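Thymidylate synthase thyX (Helicobacter pylori, PDB 3N3Y) probably catalyses the reductive methylation of dUMP to dTMP, with methylenetetrahydrofolate as the methyl donor and NADPH and reduced FAD as reductants. Local coordinates at residues Glu61-Asn66 / Gln207-Asp212; Asn52-Ser57 / Asn171-Gln176; Gln78-His83 / Thr164-Ser169. All blocks are in the same frame, centred on the assembly; numbering follows the deposited sequence.

Interaction 1 (Glu61-Asn66 / Gln207-Asp212); sequences EHLYYN and QYLFED. With FAD (flavin-adenine dinucleotide), chain K.
Two pairs of side chains, L63 with L209 and Y65 with F210, seat the C-terminal turn 207-210 against L63 and the start of strand 64-73, one strand of the antiparallel sheet of this ThyX subunit. The contact is apolar and sparse, with 128 Å² buried in all. L63 and L209 cross at about a right angle and meet through single methyls, L63 CD1 to L209 CD1 at 3.8 Å. The rings of Y65 and F210 come from opposite directions and lie obliquely, their planes 73° apart; Y65 CE2 is 3.7 Å from F210 CZ. In F210, CG lies anti to the carbonyl carbon (chi1 -56°), which sends the ring toward the strand, while L209 CB lies over the rim of one of its faces. The backbone bond from F210 N to Q207 O (3.2 Å) closes the turn from which L209 and F210 both point to the other segment. Further out, A172 of helix 172-182 touches L63, Y65 and F210, and E61, beside the FAD adenine, is salt-bridged to R173. Y65 OH is buried without a polar partner in the model and sits in the plane of the F210 ring, at its edge, 3.4 Å from F210 CE2.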
# COMPACT_ATOMS: atom_id res chain seq x y z
N GLU A 61 6.04 5.83 10.81
CA GLU A 61 5.61 4.50 10.41
C GLU A 61 6.32 3.40 11.19
O GLU A 61 5.89 2.26 11.18
CB GLU A 61 5.86 4.28 8.93
CG GLU A 61 5.05 5.18 8.01
CD GLU A 61 5.49 5.04 6.57
OE1 GLU A 61 6.36 4.18 6.30
OE2 GLU A 61 5.00 5.81 5.72
N HIS A 62 7.41 3.75 11.88
CA HIS A 62 8.13 2.74 12.65
C HIS A 62 7.40 2.38 13.94
O HIS A 62 7.68 1.33 14.52
CB HIS A 62 9.56 3.20 12.97
CG HIS A 62 10.39 3.45 11.76
ND1 HIS A 62 11.02 2.44 11.07
CD2 HIS A 62 10.68 4.60 11.10
CE1 HIS A 62 11.67 2.96 10.04
NE2 HIS A 62 11.48 4.27 10.03
N LEU A 63 6.49 3.25 14.38
CA LEU A 63 5.63 2.96 15.53
C LEU A 63 4.38 2.19 15.10
O LEU A 63 3.60 2.68 14.28
CB LEU A 63 5.24 4.25 16.25
CG LEU A 63 6.43 5.14 16.63
CD1 LEU A 63 5.97 6.45 17.25
CD2 LEU A 63 7.36 4.39 17.58
N TYR A 64 4.20 1.01 15.67
CA TYR A 64 3.11 0.11 15.32
C TYR A 64 2.25 -0.22 16.54
O TYR A 64 2.76 -0.47 17.62
CB TYR A 64 3.70 -1.20 14.82
CG TYR A 64 2.81 -1.98 13.89
CD1 TYR A 64 2.25 -1.38 12.77
CD2 TYR A 64 2.57 -3.34 14.11
CE1 TYR A 64 1.46 -2.09 11.90
CE2 TYR A 64 1.77 -4.08 13.24
CZ TYR A 64 1.22 -3.44 12.12
OH TYR A 64 0.44 -4.15 11.24
N TYR A 65 0.93 -0.26 16.36
CA TYR A 65 0.02 -0.56 17.48
C TYR A 65 -0.90 -1.73 17.19
O TYR A 65 -1.58 -1.74 16.16
CB TYR A 65 -0.82 0.66 17.78
CG TYR A 65 0.00 1.88 18.07
CD1 TYR A 65 0.52 2.10 19.35
CD2 TYR A 65 0.28 2.80 17.08
CE1 TYR A 65 1.27 3.23 19.63
CE2 TYR A 65 1.04 3.93 17.34
CZ TYR A 65 1.54 4.13 18.61
OH TYR A 65 2.29 5.25 18.85
N ASN A 66 -0.91 -2.71 18.08
CA ASN A 66 -1.85 -3.82 18.02
C ASN A 66 -3.03 -3.63 18.97
O ASN A 66 -2.88 -3.71 20.19
CB ASN A 66 -1.14 -5.12 18.36
CG ASN A 66 0.17 -5.28 17.63
OD1 ASN A 66 1.23 -4.98 18.17
ND2 ASN A 66 0.10 -5.76 16.39
N GLN A 207 0.58 9.29 23.73
CA GLN A 207 -0.62 10.05 23.35
C GLN A 207 -0.35 11.46 22.84
O GLN A 207 -1.18 12.02 22.13
CB GLN A 207 -1.66 10.04 24.47
CG GLN A 207 -2.52 8.78 24.50
CD GLN A 207 -3.59 8.84 25.57
OE1 GLN A 207 -3.86 9.90 26.12
NE2 GLN A 207 -4.20 7.70 25.86
N TYR A 208 0.81 12.03 23.15
CA TYR A 208 1.11 13.39 22.69
C TYR A 208 1.30 13.51 21.18
O TYR A 208 1.17 14.59 20.62
CB TYR A 208 2.33 13.95 23.41
CG TYR A 208 3.62 13.31 22.97
CD1 TYR A 208 3.91 12.00 23.33
CD2 TYR A 208 4.56 14.02 22.22
CE1 TYR A 208 5.09 11.40 22.95
CE2 TYR A 208 5.75 13.43 21.83
CZ TYR A 208 6.00 12.12 22.20
OH TYR A 208 7.17 11.51 21.83
N LEU A 209 1.61 12.39 20.53
CA LEU A 209 1.84 12.40 19.09
C LEU A 209 0.53 12.55 18.35
O LEU A 209 0.49 13.03 17.22
CB LEU A 209 2.52 11.11 18.63
CG LEU A 209 3.87 10.82 19.27
CD1 LEU A 209 4.35 9.45 18.85
CD2 LEU A 209 4.88 11.89 18.89
N PHE A 210 -0.56 12.15 19.00
CA PHE A 210 -1.86 12.06 18.36
C PHE A 210 -2.84 13.08 18.90
O PHE A 210 -3.86 13.33 18.28
CB PHE A 210 -2.44 10.65 18.55
CG PHE A 210 -1.54 9.57 18.05
CD1 PHE A 210 -1.51 9.25 16.70
CD2 PHE A 210 -0.72 8.88 18.92
CE1 PHE A 210 -0.67 8.25 16.21
CE2 PHE A 210 0.13 7.87 18.45
CZ PHE A 210 0.15 7.56 17.09
N GLU A 211 -2.51 13.67 20.05
CA GLU A 211 -3.46 14.51 20.77
C GLU A 211 -4.20 15.51 19.88
O GLU A 211 -5.40 15.75 20.07
CB GLU A 211 -2.76 15.24 21.93
CG GLU A 211 -1.54 16.06 21.49
CD GLU A 211 -0.70 16.55 22.67
OE1 GLU A 211 0.56 16.59 22.54
OE2 GLU A 211 -1.29 16.88 23.73
N ASP A 212 -3.50 16.06 18.90
CA ASP A 212 -4.02 17.16 18.09
C ASP A 212 -4.80 16.74 16.83
O ASP A 212 -5.45 17.56 16.19
CB ASP A 212 -2.89 18.13 17.73
CG ASP A 212 -2.07 18.55 18.95
OD1 ASP A 212 -2.67 18.92 19.98
OD2 ASP A 212 -0.82 18.51 18.87
PA FAD K . 4.37 7.33 -0.86
O1A FAD K . 4.11 7.29 -2.35
O2A FAD K . 5.31 6.25 -0.38
O5B FAD K . 2.98 7.19 -0.08
C5B FAD K . 1.87 7.95 -0.49
C4B FAD K . 1.00 8.16 0.75
O4B FAD K . 0.56 6.89 1.20
C3B FAD K . 1.82 8.76 1.89
O3B FAD K . 1.76 10.16 1.90
C2B FAD K . 1.21 8.13 3.12
O2B FAD K . 0.05 8.84 3.48
C1B FAD K . 0.69 6.80 2.60
N9A FAD K . 1.53 5.64 2.93
C8A FAD K . 2.23 4.85 2.06
N7A FAD K . 2.83 3.87 2.77
C5A FAD K . 2.52 4.03 4.08
C6A FAD K . 2.86 3.33 5.24
N6A FAD K . 3.48 2.16 5.16
N1A FAD K . 2.37 3.76 6.45
C2A FAD K . 1.56 4.87 6.53
N3A FAD K . 1.23 5.56 5.39
C4A FAD K . 1.70 5.14 4.20
N1 FAD K . 13.85 9.65 3.43
C2 FAD K . 14.86 9.21 4.27
O2 FAD K . 14.90 8.05 4.62
N3 FAD K . 15.83 10.08 4.72
C4 FAD K . 15.81 11.40 4.34
O4 FAD K . 16.68 12.14 4.77
C4X FAD K . 14.81 11.87 3.49
N5 FAD K . 14.79 13.20 3.11
C5X FAD K . 13.79 13.63 2.26
C6 FAD K . 13.77 14.96 1.86
C7 FAD K . 12.78 15.42 1.01
C7M FAD K . 12.77 16.87 0.59
C8 FAD K . 11.79 14.54 0.55
C8M FAD K . 10.71 15.04 -0.37
C9 FAD K . 11.80 13.21 0.95
C9A FAD K . 12.80 12.75 1.80
N10 FAD K . 12.82 11.42 2.19
C10 FAD K . 13.83 10.98 3.04
C1' FAD K . 11.80 10.43 1.69
C2' FAD K . 10.46 10.47 2.41
O2' FAD K . 10.63 10.18 3.78
C3' FAD K . 9.47 9.48 1.78
O3' FAD K . 9.91 8.14 1.93
C4' FAD K . 9.19 9.75 0.31
O4' FAD K . 9.05 11.14 0.13
C5' FAD K . 7.85 9.17 -0.09
O5' FAD K . 6.86 9.97 0.55
P FAD K . 5.40 9.37 0.89
O1P FAD K . 4.48 10.47 1.36
O2P FAD K . 5.55 8.28 1.92
O3P FAD K . 4.86 8.84 -0.53

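Interaction 2 (Asn52-Ser57 / Asn171-Gln176); sequences NIFRHS and NARSLQ. With FAD (flavin-adenine dinucleotide), chain K.
R173 and S57 account for most of the 203 Å² buried here; R173 belongs to the FAD site and S57 packs against it. R173 leaves the first turn of helix 172-182 with CG anti to its own N (chi1 -177°) and stays extended as far as NE, which carries the guanidinium across S57 to the cofactor. The group is sandwiched: the carbon C2B of the FAD ribose lies over the centre of one face, 3.4 Å above the plane, and the carbonyl carbon of S57 over the opposite one. Its edge meets a phosphate in a two-pronged grip, R173 NH1 to FAD O2P at 3.0 Å, nearly straight at 176°, and R173 NH2 to FAD O1P at 3.1 Å. With E61 as the second anionic partner of NH1, phosphate and carboxylate together fix the rotation of the guanidinium. S57 OG is 3.1 Å from both R173 NE and R173 NH2, and is itself tied back by a 2.8 Å hydrogen bond to F54 O, on a lone pair in the carbonyl plane; that oxygen also accepts from S57 N. F54 CZ approaches the guanidinium edge, and the end of Q176, about one turn further along the helix, touches that of N52. N171 does double duty: as N-cap its OD1 accepts from S174 N, while its ND2 donates to FAD N1A at 2.8 Å and 171°. A helix start that binds the adenine and one of the two phosphates, packed on the loop 52-57, forms part of this chain's share of the FAD site, which in the ThyX tetramer is built by three monomers.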
# COMPACT_ATOMS: atom_id res chain seq x y z
N ASN A 52 5.83 15.57 12.34
CA ASN A 52 4.74 16.41 11.84
C ASN A 52 5.13 17.35 10.69
O ASN A 52 4.30 18.13 10.23
CB ASN A 52 4.09 17.19 12.98
CG ASN A 52 3.37 16.28 13.98
OD1 ASN A 52 3.14 15.09 13.71
ND2 ASN A 52 3.02 16.84 15.13
N ILE A 53 6.39 17.30 10.26
CA ILE A 53 6.75 17.90 8.98
C ILE A 53 6.30 16.88 7.95
O ILE A 53 6.68 15.71 8.04
CB ILE A 53 8.27 18.08 8.80
CG1 ILE A 53 8.90 18.74 10.03
CG2 ILE A 53 8.55 18.89 7.55
CD1 ILE A 53 8.22 20.03 10.46
N PHE A 54 5.50 17.30 6.97
CA PHE A 54 4.93 16.32 6.06
C PHE A 54 5.98 15.46 5.37
O PHE A 54 5.86 14.23 5.34
CB PHE A 54 3.97 16.89 5.03
CG PHE A 54 3.33 15.81 4.19
CD1 PHE A 54 2.35 14.98 4.73
CD2 PHE A 54 3.79 15.56 2.89
CE1 PHE A 54 1.79 13.95 3.97
CE2 PHE A 54 3.24 14.52 2.12
CZ PHE A 54 2.24 13.72 2.66
N ARG A 55 7.01 16.09 4.81
CA ARG A 55 8.02 15.36 4.05
C ARG A 55 8.69 14.28 4.91
O ARG A 55 9.27 13.34 4.37
CB ARG A 55 9.08 16.30 3.46
CG ARG A 55 10.12 16.82 4.45
CD ARG A 55 11.18 17.65 3.74
NE ARG A 55 10.55 18.67 2.91
CZ ARG A 55 10.21 19.88 3.35
NH1 ARG A 55 10.45 20.22 4.62
NH2 ARG A 55 9.62 20.74 2.53
N HIS A 56 8.59 14.41 6.23
CA HIS A 56 9.27 13.48 7.12
C HIS A 56 8.35 12.62 7.98
O HIS A 56 8.81 11.95 8.91
CB HIS A 56 10.28 14.22 8.01
CG HIS A 56 11.36 14.94 7.25
ND1 HIS A 56 12.12 14.33 6.27
CD2 HIS A 56 11.83 16.21 7.35
CE1 HIS A 56 13.00 15.20 5.80
NE2 HIS A 56 12.84 16.34 6.44
N SER A 57 7.05 12.63 7.67
CA SER A 57 6.08 11.87 8.46
C SER A 57 6.22 10.35 8.34
O SER A 57 5.70 9.60 9.17
CB SER A 57 4.64 12.29 8.14
OG SER A 57 4.42 12.33 6.75
N ASN A 171 0.11 1.46 11.99
CA ASN A 171 1.27 2.27 12.35
C ASN A 171 0.87 3.71 12.71
O ASN A 171 -0.25 4.12 12.44
CB ASN A 171 2.38 2.19 11.29
CG ASN A 171 2.10 3.02 10.04
OD1 ASN A 171 1.60 4.14 10.10
ND2 ASN A 171 2.45 2.46 8.90
N ALA A 172 1.79 4.46 13.32
CA ALA A 172 1.44 5.78 13.88
C ALA A 172 1.06 6.82 12.85
O ALA A 172 0.21 7.66 13.10
CB ALA A 172 2.54 6.31 14.77
N ARG A 173 1.69 6.77 11.68
CA ARG A 173 1.35 7.70 10.62
C ARG A 173 -0.06 7.44 10.06
O ARG A 173 -0.82 8.37 9.78
CB ARG A 173 2.37 7.60 9.50
CG ARG A 173 2.15 8.57 8.35
CD ARG A 173 3.21 8.36 7.28
NE ARG A 173 3.23 9.45 6.32
CZ ARG A 173 3.78 9.40 5.11
NH1 ARG A 173 4.36 8.28 4.70
NH2 ARG A 173 3.74 10.47 4.32
N SER A 174 -0.40 6.17 9.88
CA SER A 174 -1.73 5.84 9.40
C SER A 174 -2.76 6.11 10.49
O SER A 174 -3.84 6.61 10.22
CB SER A 174 -1.81 4.38 8.96
OG SER A 174 -3.02 4.15 8.27
N LEU A 175 -2.40 5.79 11.73
CA LEU A 175 -3.29 6.07 12.86
C LEU A 175 -3.61 7.56 12.95
O LEU A 175 -4.75 7.91 13.24
CB LEU A 175 -2.72 5.57 14.18
CG LEU A 175 -3.62 5.73 15.41
CD1 LEU A 175 -5.01 5.12 15.19
CD2 LEU A 175 -2.95 5.10 16.61
N GLN A 176 -2.64 8.42 12.67
CA GLN A 176 -2.93 9.86 12.68
C GLN A 176 -4.00 10.21 11.66
O GLN A 176 -4.90 10.97 11.96
CB GLN A 176 -1.68 10.71 12.40
CG GLN A 176 -0.68 10.76 13.52
CD GLN A 176 0.46 11.73 13.23
OE1 GLN A 176 1.06 12.30 14.14
NE2 GLN A 176 0.74 11.94 11.95
PA FAD K . 4.37 7.33 -0.86
O1A FAD K . 4.11 7.29 -2.35
O2A FAD K . 5.31 6.25 -0.38
O5B FAD K . 2.98 7.19 -0.08
C5B FAD K . 1.87 7.95 -0.49
C4B FAD K . 1.00 8.16 0.75
O4B FAD K . 0.56 6.89 1.20
C3B FAD K . 1.82 8.76 1.89
O3B FAD K . 1.76 10.16 1.90
C2B FAD K . 1.21 8.13 3.12
O2B FAD K . 0.05 8.84 3.48
C1B FAD K . 0.69 6.80 2.60
N9A FAD K . 1.53 5.64 2.93
C8A FAD K . 2.23 4.85 2.06
N7A FAD K . 2.83 3.87 2.77
C5A FAD K . 2.52 4.03 4.08
C6A FAD K . 2.86 3.33 5.24
N6A FAD K . 3.48 2.16 5.16
N1A FAD K . 2.37 3.76 6.45
C2A FAD K . 1.56 4.87 6.53
N3A FAD K . 1.23 5.56 5.39
C4A FAD K . 1.70 5.14 4.20
N1 FAD K . 13.85 9.65 3.43
C2 FAD K . 14.86 9.21 4.27
O2 FAD K . 14.90 8.05 4.62
N3 FAD K . 15.83 10.08 4.72
C4 FAD K . 15.81 11.40 4.34
O4 FAD K . 16.68 12.14 4.77
C4X FAD K . 14.81 11.87 3.49
N5 FAD K . 14.79 13.20 3.11
C5X FAD K . 13.79 13.63 2.26
C6 FAD K . 13.77 14.96 1.86
C7 FAD K . 12.78 15.42 1.01
C7M FAD K . 12.77 16.87 0.59
C8 FAD K . 11.79 14.54 0.55
C8M FAD K . 10.71 15.04 -0.37
C9 FAD K . 11.80 13.21 0.95
C9A FAD K . 12.80 12.75 1.80
N10 FAD K . 12.82 11.42 2.19
C10 FAD K . 13.83 10.98 3.04
C1' FAD K . 11.80 10.43 1.69
C2' FAD K . 10.46 10.47 2.41
O2' FAD K . 10.63 10.18 3.78
C3' FAD K . 9.47 9.48 1.78
O3' FAD K . 9.91 8.14 1.93
C4' FAD K . 9.19 9.75 0.31
O4' FAD K . 9.05 11.14 0.13
C5' FAD K . 7.85 9.17 -0.09
O5' FAD K . 6.86 9.97 0.55
P FAD K . 5.40 9.37 0.89
O1P FAD K . 4.48 10.47 1.36
O2P FAD K . 5.55 8.28 1.92
O3P FAD K . 4.86 8.84 -0.53

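Interaction 3 (Gln78-His83 / Thr164-Ser169); sequences QELSRH and THLAYS. With UMP (2'-deoxyuridine 5'-monophosphate), chain H.
L80 and Y168 face each other with their CA atoms 9.8 Å apart, where helix 74-80 runs into a type I turn from L80 to H83 opposite strand 163-171. That separation is bridged by side chains. L80 puts CG anti to its backbone N (chi1 -177°) and places one methyl over the phenol: CD2 lies 4.2 Å above the Y168 ring plane, offset toward the rim. The other methyl sits at the hydroxyl end, with L80 CD1 3.6 Å from Y168 OH. CD2 also meets L166 tip to tip, L80 CD2 to L166 CD1 at 3.9 Å, so a single leucine contacts two residues on the same side of the strand. H83 adds its CB beside the phenol oxygen. L88 of strand 87-90 and L178 of helix 172-182 also pack on Y168. The polar part runs through one water in the plane of the Y168 ring. It accepts from Y168 OH at 2.7 Å and donates to L80 O at 2.6 Å and H83 O at 2.7 Å, L80 O also taking the turn's own bond from H83 N. On the far side of the turn the same segment meets the nucleotide: R82, folded at chi2 and chi3, donates from NH1 to UMP O3' at 3.0 Å (150°) with that oxygen at the guanidinium edge, and E79 lies along the uracil. R82 NH1 is hydrogen-bonded to FAD as well, so R82 lies between the two ligands. H83 NE2 is hydrogen-bonded to R182, the residue predicted to act in dUMP activation. Apolar packing and a water bridge thus both tie the turn to the strand, consistent with a role in positioning R82, one of several dUMP ligands.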
# COMPACT_ATOMS: atom_id res chain seq x y z
N GLN A 78 -17.73 -1.51 7.94
CA GLN A 78 -17.71 -1.12 6.52
C GLN A 78 -16.80 0.08 6.31
O GLN A 78 -16.04 0.13 5.35
CB GLN A 78 -19.12 -0.75 6.01
CG GLN A 78 -20.11 -1.89 5.83
CD GLN A 78 -20.01 -2.55 4.46
OE1 GLN A 78 -19.01 -2.39 3.74
NE2 GLN A 78 -21.03 -3.28 4.08
N GLU A 79 -16.89 1.05 7.22
CA GLU A 79 -16.09 2.27 7.11
C GLU A 79 -14.64 2.08 7.57
O GLU A 79 -13.71 2.60 6.95
CB GLU A 79 -16.75 3.41 7.88
CG GLU A 79 -18.19 3.66 7.46
CD GLU A 79 -18.80 4.90 8.12
OE1 GLU A 79 -18.08 5.56 8.91
OE2 GLU A 79 -19.98 5.22 7.85
N LEU A 80 -14.43 1.35 8.66
CA LEU A 80 -13.07 1.10 9.13
C LEU A 80 -12.26 0.34 8.08
O LEU A 80 -11.11 0.68 7.81
CB LEU A 80 -13.10 0.34 10.46
CG LEU A 80 -11.76 0.05 11.14
CD1 LEU A 80 -11.06 1.36 11.48
CD2 LEU A 80 -12.00 -0.78 12.40
N SER A 81 -12.87 -0.68 7.47
CA SER A 81 -12.28 -1.43 6.35
C SER A 81 -11.73 -0.58 5.20
O SER A 81 -10.81 -1.03 4.50
CB SER A 81 -13.30 -2.42 5.78
OG SER A 81 -13.45 -3.50 6.68
N ARG A 82 -12.28 0.62 5.00
CA ARG A 82 -11.83 1.50 3.91
C ARG A 82 -10.47 2.18 4.16
O ARG A 82 -9.86 2.74 3.23
CB ARG A 82 -12.90 2.55 3.56
CG ARG A 82 -14.21 1.94 3.03
CD ARG A 82 -13.99 1.29 1.67
NE ARG A 82 -13.53 2.27 0.69
CZ ARG A 82 -14.34 3.08 0.01
NH1 ARG A 82 -15.64 3.00 0.18
NH2 ARG A 82 -13.84 3.97 -0.84
N HIS A 83 -10.00 2.15 5.40
CA HIS A 83 -8.62 2.58 5.68
C HIS A 83 -7.66 1.44 5.35
O HIS A 83 -7.53 0.48 6.09
CB HIS A 83 -8.47 3.07 7.11
CG HIS A 83 -9.19 4.35 7.35
ND1 HIS A 83 -8.57 5.58 7.28
CD2 HIS A 83 -10.50 4.60 7.63
CE1 HIS A 83 -9.46 6.53 7.52
NE2 HIS A 83 -10.64 5.97 7.73
N THR A 164 -19.50 -6.96 15.77
CA THR A 164 -18.34 -7.70 15.34
C THR A 164 -17.19 -7.51 16.35
O THR A 164 -17.29 -6.71 17.28
CB THR A 164 -17.91 -7.26 13.91
OG1 THR A 164 -16.91 -8.16 13.40
CG2 THR A 164 -17.36 -5.85 13.92
N HIS A 165 -16.10 -8.24 16.13
CA HIS A 165 -14.94 -8.27 17.02
C HIS A 165 -13.72 -8.40 16.11
O HIS A 165 -13.75 -9.16 15.13
CB HIS A 165 -15.08 -9.46 17.96
CG HIS A 165 -13.91 -9.69 18.88
ND1 HIS A 165 -13.61 -10.93 19.38
CD2 HIS A 165 -13.00 -8.83 19.40
CE1 HIS A 165 -12.55 -10.84 20.17
NE2 HIS A 165 -12.16 -9.58 20.19
N LEU A 166 -12.67 -7.64 16.38
CA LEU A 166 -11.49 -7.72 15.54
C LEU A 166 -10.18 -7.38 16.23
O LEU A 166 -10.15 -6.66 17.23
CB LEU A 166 -11.64 -6.81 14.31
CG LEU A 166 -11.86 -5.34 14.63
CD1 LEU A 166 -11.30 -4.47 13.53
CD2 LEU A 166 -13.34 -5.04 14.85
N ALA A 167 -9.10 -7.92 15.68
CA ALA A 167 -7.77 -7.42 15.94
C ALA A 167 -7.45 -6.41 14.83
O ALA A 167 -7.66 -6.67 13.64
CB ALA A 167 -6.76 -8.55 15.97
N TYR A 168 -6.97 -5.25 15.24
CA TYR A 168 -6.67 -4.18 14.32
C TYR A 168 -5.24 -3.71 14.59
O TYR A 168 -4.93 -3.30 15.70
CB TYR A 168 -7.65 -3.03 14.55
CG TYR A 168 -7.62 -1.93 13.52
CD1 TYR A 168 -7.99 -2.17 12.20
CD2 TYR A 168 -7.25 -0.63 13.87
CE1 TYR A 168 -7.97 -1.16 11.26
CE2 TYR A 168 -7.25 0.39 12.94
CZ TYR A 168 -7.60 0.11 11.63
OH TYR A 168 -7.59 1.09 10.68
N SER A 169 -4.37 -3.76 13.58
CA SER A 169 -3.01 -3.25 13.75
C SER A 169 -2.73 -2.14 12.77
O SER A 169 -3.09 -2.21 11.60
CB SER A 169 -1.98 -4.37 13.58
OG SER A 169 -2.18 -5.36 14.57
N1 UMP H . -17.81 5.40 3.75
C2 UMP H . -16.95 5.61 4.81
N3 UMP H . -17.25 6.58 5.75
C4 UMP H . -18.41 7.32 5.63
C5 UMP H . -19.27 7.10 4.56
C6 UMP H . -18.96 6.12 3.62
O2 UMP H . -15.93 4.94 4.91
O4 UMP H . -18.67 8.17 6.48
C1' UMP H . -17.46 4.35 2.79
C2' UMP H . -17.72 2.99 3.46
C3' UMP H . -18.52 2.21 2.44
C4' UMP H . -19.12 3.28 1.56
O3' UMP H . -17.67 1.38 1.68
O4' UMP H . -18.31 4.44 1.67
C5' UMP H . -20.56 3.60 1.97
O5' UMP H . -20.62 3.72 3.38
P UMP H . -21.98 4.14 4.15
OP1 UMP H . -23.06 3.19 3.71
OP2 UMP H . -22.36 5.58 3.85
OP3 UMP H . -21.74 4.05 5.62
O HOH W 1 -8.70 -0.03 8.50

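How the interactions relate
Interactions 1 and 3 are both buried and mainly apolar, whereas interaction 2 is only partly buried and is organised round charge and cofactor phosphate. Interactions 1 and 2 are neighbours, their centres about 9 Å apart: L63 O probably accepts from A172 N, the E61-R173 pair is a second joint, and both touch the same FAD. Interaction 3, about 18 Å and 20 Å from the other two by centres, shares the sheet with interaction 1, where N66 ND2 and S169 OG pair across adjacent strands. Its strand segment adjoins 171-176, and it is nested within the loop that interaction 2 closes; it lies next to dUMP and also borders FAD.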